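Prolyl-tRNA synthetase (Naegleria fowleri, PDB 6UYH) probably attaches proline to its cognate tRNA in an ATP-dependent reaction, and binds the inhibitor halofuginone together with an ATP analogue. Local coordinates at residues D285-V290 with R375-G379. Residues are numbered along the deposited sequence; the frame is centred on the assembly and turned at random. Where two conformers were deposited one is given.
Sequences DDKGMV and RRDTG. With EDO (1,2-ethanediol), chain B.
R376 sets off with CG anti to its own N (chi1 176°), bends at chi2 (69°), is extended at chi3, and turns its guanidinium across the end of the chain at chi4, bringing NH1 and NH2 to D285. The carboxylate of D285 is swung between its own N and carbonyl carbon, and it meets the arginine head-on. The grip is bidentate and end-on. R376 NH1 binds D285 OD2 at 2.8 Å through the syn lone pair. R376 NH2 binds D285 OD1 at 2.9 Å, somewhat out of the carboxylate plane. The two flat groups are twisted 37° apart. K287 N donates to D285 OD1 from the opposite face, an Asx turn within the type I turn from D285 to G288. V290 CG2 lies over one face of the guanidinium, 3.7 Å from R376 CZ. A water donates to both D285 OD2 and D377 O. R376 NE binds the carbonyl of E351, while W25 bonds the carbonyl of D285. Within 375-379, R375 holds D377 side-on, NE on OD1 at 2.9 Å and NH2 on OD2.

The contact joins the loop after helix 274-283 of the catalytic core to the hairpin turn between strands 370-375 and 381-385 of the anticodon-binding domain. D285 thus ties its own turn to R376, and the paired charges would largely offset each other where the two loops meet.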
ATOM      1  N   ASP A 285      15.548  23.944  -5.378  1.00 24.10           N
ATOM      2  CA  ASP A 285      16.301  25.179  -5.543  1.00 29.15           C
ATOM      3  C   ASP A 285      15.685  26.257  -4.642  1.00 24.34           C
ATOM      4  O   ASP A 285      14.847  25.973  -3.783  1.00 26.91           O
ATOM      5  CB  ASP A 285      16.375  25.576  -7.033  1.00 28.96           C
ATOM      6  CG  ASP A 285      15.021  25.990  -7.617  1.00 28.83           C
ATOM      7  OD1 ASP A 285      14.052  26.187  -6.858  1.00 26.10           O
ATOM      8  OD2 ASP A 285      14.934  26.135  -8.857  1.00 29.16           O
ATOM      9  N   ASP A 286      16.108  27.506  -4.839  1.00 25.69           N
ATOM     10  CA  ASP A 286      15.699  28.574  -3.937  1.00 30.18           C
ATOM     11  C   ASP A 286      14.286  29.069  -4.204  1.00 30.10           C
ATOM     12  O   ASP A 286      13.776  29.889  -3.430  1.00 32.75           O
ATOM     13  CB  ASP A 286      16.690  29.739  -4.010  1.00 30.42           C
ATOM     14  CG  ASP A 286      18.037  29.389  -3.387  1.00 39.07           C
ATOM     15  OD1 ASP A 286      18.089  28.453  -2.565  1.00 37.44           O
ATOM     16  OD2 ASP A 286      19.037  30.048  -3.715  1.00 40.09           O
ATOM     17  N   LYS A 287      13.642  28.587  -5.263  1.00 30.40           N
ATOM     18  CA  LYS A 287      12.228  28.858  -5.485  1.00 29.55           C
ATOM     19  C   LYS A 287      11.337  27.736  -4.975  1.00 29.79           C
ATOM     20  O   LYS A 287      10.115  27.896  -4.967  1.00 28.72           O
ATOM     21  CB  LYS A 287      11.953  29.097  -6.974  1.00 28.85           C
ATOM     22  CG  LYS A 287      12.631  30.335  -7.554  1.00 38.50           C
ATOM     23  CD  LYS A 287      12.412  30.409  -9.059  1.00 46.60           C
ATOM     24  CE  LYS A 287      13.132  31.598  -9.681  1.00 56.00           C
ATOM     25  NZ  LYS A 287      12.594  32.890  -9.183  1.00 66.01           N
ATOM     26  N   GLY A 288      11.917  26.617  -4.544  1.00 27.33           N
ATOM     27  CA  GLY A 288      11.142  25.536  -3.972  1.00 24.34           C
ATOM     28  C   GLY A 288      11.381  24.194  -4.627  1.00 24.66           C
ATOM     29  O   GLY A 288      12.500  23.877  -5.038  1.00 24.62           O
ATOM     30  N   MET A 289      10.323  23.394  -4.728  1.00 22.80           N
ATOM     31  CA  MET A 289      10.410  22.057  -5.287  0.53 22.66           C
ATOM     32  C   MET A 289      10.702  22.108  -6.787  1.00 21.78           C
ATOM     33  O   MET A 289      10.267  23.019  -7.488  1.00 24.01           O
ATOM     34  CB  MET A 289       9.095  21.318  -5.028  0.53 21.96           C
ATOM     35  CG  MET A 289       9.091  19.860  -5.413  0.53 20.36           C
ATOM     36  SD  MET A 289      10.093  18.845  -4.321  0.53 22.55           S
ATOM     37  CE  MET A 289       9.232  19.056  -2.764  0.53 19.70           C
ATOM     38  N   VAL A 290      11.426  21.098  -7.279  1.00 26.80           N
ATOM     39  CA  VAL A 290      11.634  20.899  -8.717  1.00 22.77           C
ATOM     40  C   VAL A 290      11.363  19.426  -8.994  1.00 21.75           C
ATOM     41  O   VAL A 290      12.191  18.567  -8.665  1.00 25.69           O
ATOM     42  CB  VAL A 290      13.042  21.298  -9.184  1.00 22.69           C
ATOM     43  CG1 VAL A 290      13.169  21.115 -10.701  1.00 25.24           C
ATOM     44  CG2 VAL A 290      13.355  22.752  -8.819  1.00 23.67           C
ATOM     45  N   ARG A 375      10.165  26.309 -18.393  1.00 34.63           N
ATOM     46  CA  ARG A 375      10.580  25.066 -17.754  1.00 32.53           C
ATOM     47  C   ARG A 375      11.158  25.358 -16.372  1.00 32.01           C
ATOM     48  O   ARG A 375      11.992  26.257 -16.215  1.00 32.33           O
ATOM     49  CB  ARG A 375      11.583  24.302 -18.621  1.00 32.40           C
ATOM     50  CG  ARG A 375      12.794  25.093 -19.088  1.00 33.45           C
ATOM     51  CD  ARG A 375      13.596  24.275 -20.089  1.00 33.61           C
ATOM     52  NE  ARG A 375      14.330  23.191 -19.439  1.00 31.77           N
ATOM     53  CZ  ARG A 375      15.138  22.350 -20.077  1.00 32.24           C
ATOM     54  NH1 ARG A 375      15.302  22.454 -21.390  1.00 33.24           N
ATOM     55  NH2 ARG A 375      15.781  21.405 -19.403  1.00 31.89           N
ATOM     56  N   ARG A 376      10.700  24.589 -15.378  1.00 30.28           N
ATOM     57  CA  ARG A 376      10.981  24.860 -13.969  1.00 29.59           C
ATOM     58  C   ARG A 376      12.450  24.659 -13.610  1.00 31.57           C
ATOM     59  O   ARG A 376      12.977  25.368 -12.746  1.00 27.95           O
ATOM     60  CB  ARG A 376      10.098  23.953 -13.107  1.00 28.34           C
ATOM     61  CG  ARG A 376      10.327  24.035 -11.603  1.00 27.04           C
ATOM     62  CD  ARG A 376       9.885  25.370 -11.012  1.00 27.41           C
ATOM     63  NE  ARG A 376      10.113  25.368  -9.573  1.00 30.24           N
ATOM     64  CZ  ARG A 376      11.240  25.767  -8.989  1.00 28.38           C
ATOM     65  NH1 ARG A 376      12.245  26.232  -9.724  1.00 27.55           N
ATOM     66  NH2 ARG A 376      11.361  25.699  -7.669  1.00 25.99           N
ATOM     67  N   ASP A 377      13.126  23.706 -14.248  1.00 28.28           N
ATOM     68  CA  ASP A 377      14.473  23.354 -13.812  1.00 29.52           C
ATOM     69  C   ASP A 377      15.479  24.455 -14.125  1.00 32.72           C
ATOM     70  O   ASP A 377      16.337  24.763 -13.291  1.00 31.54           O
ATOM     71  CB  ASP A 377      14.896  22.025 -14.436  1.00 28.29           C
ATOM     72  CG  ASP A 377      14.986  22.090 -15.937  1.00 30.30           C
ATOM     73  OD1 ASP A 377      14.228  22.879 -16.549  1.00 30.02           O
ATOM     74  OD2 ASP A 377      15.829  21.356 -16.497  1.00 29.30           O
ATOM     75  N   THR A 378      15.394  25.068 -15.313  1.00 29.43           N
ATOM     76  CA  THR A 378      16.298  26.157 -15.675  1.00 32.04           C
ATOM     77  C   THR A 378      15.644  27.532 -15.664  1.00 37.69           C
ATOM     78  O   THR A 378      16.363  28.536 -15.688  1.00 36.21           O
ATOM     79  CB  THR A 378      16.899  25.928 -17.072  1.00 32.99           C
ATOM     80  OG1 THR A 378      15.855  25.964 -18.055  1.00 38.60           O
ATOM     81  CG2 THR A 378      17.616  24.585 -17.143  1.00 30.56           C
ATOM     82  N   GLY A 379      14.317  27.606 -15.635  1.00 34.86           N
ATOM     83  CA  GLY A 379      13.637  28.879 -15.760  1.00 34.16           C
ATOM     84  C   GLY A 379      13.516  29.409 -17.174  1.00 38.83           C
ATOM     85  O   GLY A 379      12.914  30.474 -17.370  1.00 37.84           O
TER
HETATM   86  C1  EDO B 711      13.126  23.998 -25.393  1.00 59.68           C
HETATM   87  O1  EDO B 711      14.104  24.187 -26.421  1.00 61.03           O
HETATM   88  C2  EDO B 711      13.595  24.684 -24.114  1.00 50.39           C
HETATM   89  O2  EDO B 711      14.837  24.092 -23.721  1.00 42.70           O
HETATM   90  O   HOH W   1      16.545  24.639 -10.511  1.00 29.04           O